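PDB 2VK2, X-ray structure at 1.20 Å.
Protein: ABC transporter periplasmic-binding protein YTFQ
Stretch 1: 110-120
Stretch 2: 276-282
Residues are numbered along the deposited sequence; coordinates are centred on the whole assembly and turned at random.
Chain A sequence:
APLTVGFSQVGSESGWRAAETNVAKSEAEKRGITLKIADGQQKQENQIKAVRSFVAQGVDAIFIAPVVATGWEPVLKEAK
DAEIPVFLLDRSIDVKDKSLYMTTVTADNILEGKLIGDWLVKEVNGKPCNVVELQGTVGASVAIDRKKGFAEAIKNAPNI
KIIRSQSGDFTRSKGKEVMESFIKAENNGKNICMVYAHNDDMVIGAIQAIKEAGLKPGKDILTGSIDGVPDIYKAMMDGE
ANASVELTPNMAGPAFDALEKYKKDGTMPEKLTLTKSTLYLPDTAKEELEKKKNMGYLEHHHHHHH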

# COMPACT_ATOMS: atom_id res chain seq x y z
N ILE A 110 -9.68 2.54 2.82
CA ILE A 110 -11.00 2.67 2.23
C ILE A 110 -11.10 4.04 1.55
O ILE A 110 -11.54 4.14 0.41
CB ILE A 110 -12.13 2.50 3.29
CG1 ILE A 110 -12.05 1.11 3.93
CG2 ILE A 110 -13.48 2.71 2.64
CD1 ILE A 110 -13.11 0.84 4.98
N LEU A 111 -10.67 5.08 2.26
CA LEU A 111 -10.64 6.43 1.69
C LEU A 111 -9.80 6.51 0.41
O LEU A 111 -10.21 7.15 -0.54
CB LEU A 111 -10.10 7.44 2.71
CG LEU A 111 -9.87 8.87 2.20
CD1 LEU A 111 -11.19 9.51 1.77
CD2 LEU A 111 -9.18 9.70 3.26
N GLU A 112 -8.64 5.86 0.40
CA GLU A 112 -7.80 5.86 -0.80
C GLU A 112 -8.57 5.35 -2.01
O GLU A 112 -8.52 5.95 -3.08
CB GLU A 112 -6.56 5.00 -0.58
CG GLU A 112 -5.54 5.57 0.40
CD GLU A 112 -4.43 4.60 0.69
OE1 GLU A 112 -4.70 3.38 0.70
OE2 GLU A 112 -3.28 5.04 0.90
N GLY A 113 -9.28 4.24 -1.84
CA GLY A 113 -10.10 3.68 -2.91
C GLY A 113 -11.24 4.60 -3.31
O GLY A 113 -11.54 4.75 -4.49
N LYS A 114 -11.86 5.23 -2.31
CA LYS A 114 -12.93 6.19 -2.54
C LYS A 114 -12.47 7.40 -3.34
O LYS A 114 -13.19 7.88 -4.21
CB LYS A 114 -13.50 6.65 -1.20
CG LYS A 114 -14.64 7.64 -1.29
CD LYS A 114 -15.10 8.04 0.10
CE LYS A 114 -16.32 8.93 0.07
NZ LYS A 114 -16.06 10.21 -0.62
N LEU A 115 -11.27 7.89 -3.04
CA LEU A 115 -10.73 9.05 -3.76
C LEU A 115 -10.59 8.76 -5.25
O LEU A 115 -10.93 9.60 -6.09
CB LEU A 115 -9.38 9.47 -3.17
CG LEU A 115 -9.45 10.13 -1.79
CD1 LEU A 115 -8.04 10.30 -1.23
CD2 LEU A 115 -10.18 11.47 -1.85
N ILE A 116 -10.11 7.56 -5.60
CA ILE A 116 -9.99 7.17 -7.00
C ILE A 116 -11.37 6.96 -7.63
O ILE A 116 -11.61 7.39 -8.77
CB ILE A 116 -9.14 5.89 -7.17
CG1 ILE A 116 -7.68 6.15 -6.76
CG2 ILE A 116 -9.20 5.37 -8.60
CD1 ILE A 116 -6.95 7.17 -7.64
N GLY A 117 -12.28 6.31 -6.91
CA GLY A 117 -13.64 6.09 -7.39
C GLY A 117 -14.40 7.37 -7.65
O GLY A 117 -15.03 7.53 -8.70
N ASP A 118 -14.32 8.30 -6.70
CA ASP A 118 -14.97 9.61 -6.84
C ASP A 118 -14.41 10.36 -8.06
O ASP A 118 -15.15 10.97 -8.83
CB ASP A 118 -14.76 10.48 -5.59
CG ASP A 118 -15.56 9.99 -4.39
OD1 ASP A 118 -16.45 9.13 -4.54
OD2 ASP A 118 -15.28 10.50 -3.28
N TRP A 119 -13.09 10.30 -8.22
CA TRP A 119 -12.44 10.92 -9.36
C TRP A 119 -12.98 10.34 -10.67
O TRP A 119 -13.31 11.08 -11.60
CB TRP A 119 -10.91 10.76 -9.30
CG TRP A 119 -10.28 11.08 -10.61
CD1 TRP A 119 -9.98 12.31 -11.10
CD2 TRP A 119 -9.92 10.14 -11.63
NE1 TRP A 119 -9.45 12.20 -12.36
CE2 TRP A 119 -9.39 10.88 -12.70
CE3 TRP A 119 -9.97 8.75 -11.73
CZ2 TRP A 119 -8.93 10.27 -13.87
CZ3 TRP A 119 -9.51 8.14 -12.89
CH2 TRP A 119 -9.00 8.91 -13.94
N LEU A 120 -13.07 9.01 -10.73
CA LEU A 120 -13.54 8.33 -11.94
C LEU A 120 -14.98 8.69 -12.29
O LEU A 120 -15.29 8.93 -13.46
CB LEU A 120 -13.40 6.81 -11.79
CG LEU A 120 -13.80 6.00 -13.03
CD1 LEU A 120 -12.86 6.28 -14.20
CD2 LEU A 120 -13.81 4.52 -12.70
N LYS A 276 -2.12 10.92 6.18
CA LYS A 276 -2.95 11.72 5.29
C LYS A 276 -2.94 11.19 3.85
O LYS A 276 -1.89 10.85 3.32
CB LYS A 276 -2.47 13.18 5.30
CG LYS A 276 -3.29 14.12 4.41
CD LYS A 276 -2.86 15.57 4.55
CE LYS A 276 -3.27 16.18 5.88
NZ LYS A 276 -4.74 16.09 6.13
N SER A 277 -4.13 11.15 3.24
CA SER A 277 -4.28 10.74 1.84
C SER A 277 -4.70 11.93 0.97
O SER A 277 -5.61 12.67 1.33
CB SER A 277 -5.36 9.66 1.71
OG SER A 277 -5.02 8.51 2.47
N THR A 278 -4.03 12.09 -0.17
CA THR A 278 -4.32 13.19 -1.09
C THR A 278 -4.31 12.69 -2.53
O THR A 278 -3.37 12.00 -2.94
CB THR A 278 -3.27 14.32 -0.97
OG1 THR A 278 -3.15 14.70 0.41
CG2 THR A 278 -3.68 15.53 -1.80
N LEU A 279 -5.35 13.03 -3.29
CA LEU A 279 -5.42 12.72 -4.71
C LEU A 279 -4.55 13.68 -5.51
O LEU A 279 -4.63 14.90 -5.32
CB LEU A 279 -6.86 12.83 -5.21
CG LEU A 279 -7.10 12.53 -6.69
CD1 LEU A 279 -6.91 11.06 -6.98
CD2 LEU A 279 -8.49 12.98 -7.09
N TYR A 280 -3.73 13.13 -6.40
CA TYR A 280 -2.91 13.93 -7.30
C TYR A 280 -3.19 13.56 -8.75
O TYR A 280 -3.33 12.39 -9.10
CB TYR A 280 -1.43 13.75 -6.97
CG TYR A 280 -1.03 14.45 -5.69
CD1 TYR A 280 -0.99 15.84 -5.62
CD2 TYR A 280 -0.71 13.72 -4.55
CE1 TYR A 280 -0.64 16.49 -4.45
CE2 TYR A 280 -0.35 14.37 -3.37
CZ TYR A 280 -0.32 15.75 -3.33
OH TYR A 280 0.04 16.40 -2.17
N LEU A 281 -3.27 14.60 -9.58
CA LEU A 281 -3.55 14.47 -11.01
C LEU A 281 -2.37 15.07 -11.78
O LEU A 281 -1.49 15.67 -11.18
CB LEU A 281 -4.86 15.19 -11.34
CG LEU A 281 -6.07 14.76 -10.50
CD1 LEU A 281 -7.29 15.60 -10.85
CD2 LEU A 281 -6.38 13.28 -10.69
N PRO A 282 -2.33 14.90 -13.12
CA PRO A 282 -1.17 15.34 -13.90
C PRO A 282 -0.78 16.82 -13.75
O PRO A 282 0.39 17.15 -13.93
CB PRO A 282 -1.59 15.04 -15.34
CG PRO A 282 -2.52 13.88 -15.20
CD PRO A 282 -3.32 14.22 -13.98
O HOH W 1 -2.71 7.51 1.56

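No direct hydrogen bond joins the two stretches; the polar link between them runs through a single water. Water 1 donates to Glu112 OE2 at 2.6 Å and accepts from Ser277 OG at 2.7 Å. The direction is therefore fixed: the serine hydroxyl gives its proton to the water, and the water gives one of its own to the carboxylate. The two side chains also touch, with Glu112 CG 3.6 Å from Ser277 OG. The CA-to-CB bond of Glu112 points sideways, but the end of the side chain comes nearer to the other stretch. The other carboxylate oxygen, OE1, is hydrogen-bonded elsewhere in the structure, so both oxygens of this buried group have partners.

The rest of the contact is mainly apolar packing of a helix against a strand. The axes approach to 8.9 Å, and their N-to-C directions differ by 39°. By CA position, Glu112 pairs with Ser277 at 6.6 Å (CA to CA) and Leu115 with Leu279 at 6.5 Å (CA to CA); both chains run forward together. On the strand side, Ser277, Leu279 and Leu281 point toward the helix. Thr278, between the first two, points away, as expected from the alternation of an extended chain.

Ser277 packs through its CB as well as its hydroxyl. Leu111 CD2 lies 4.1 Å from Ser277 CB, and Leu115 CD1 lies 4.0 Å from the same Ser277 CB. The small side chain thus meets two leucines one helical turn apart.

Leu279 has the largest area covered by the other stretch. Leu279 CD1 is 3.9 Å from Ile116 CD1, while Leu279 CD2 is 4.0 Å from Trp119 CB. Leu279 CD2 also lies 4.3 Å from the backbone oxygen Leu115 O. Leu115 O accepts from Trp119 N at 3.1 Å, so this hydrogen bond stays within the helix.

Trp119 carries the contact on to Leu281. Leu281 CD2 lies 3.7 Å from Trp119 NE1 and 3.8 Å from Trp119 CD1. The methyl approaches the indole obliquely. It cannot accept a hydrogen bond, so its closeness to NE1 is packing only.

The salt bridge lies outside the contact. Lys114 NZ donates to Asp118 OD2 at 2.8 Å, joining residues one turn apart on the helix. Neither side chain reaches the other stretch. Gly113 and Gly117 also make no contact with it. The contacting positions are Leu111, Glu112, Leu115, Ile116 and Trp119, a spacing that keeps them on one side of the helix. Together the two stretches bury 347 Å², summed over both sides.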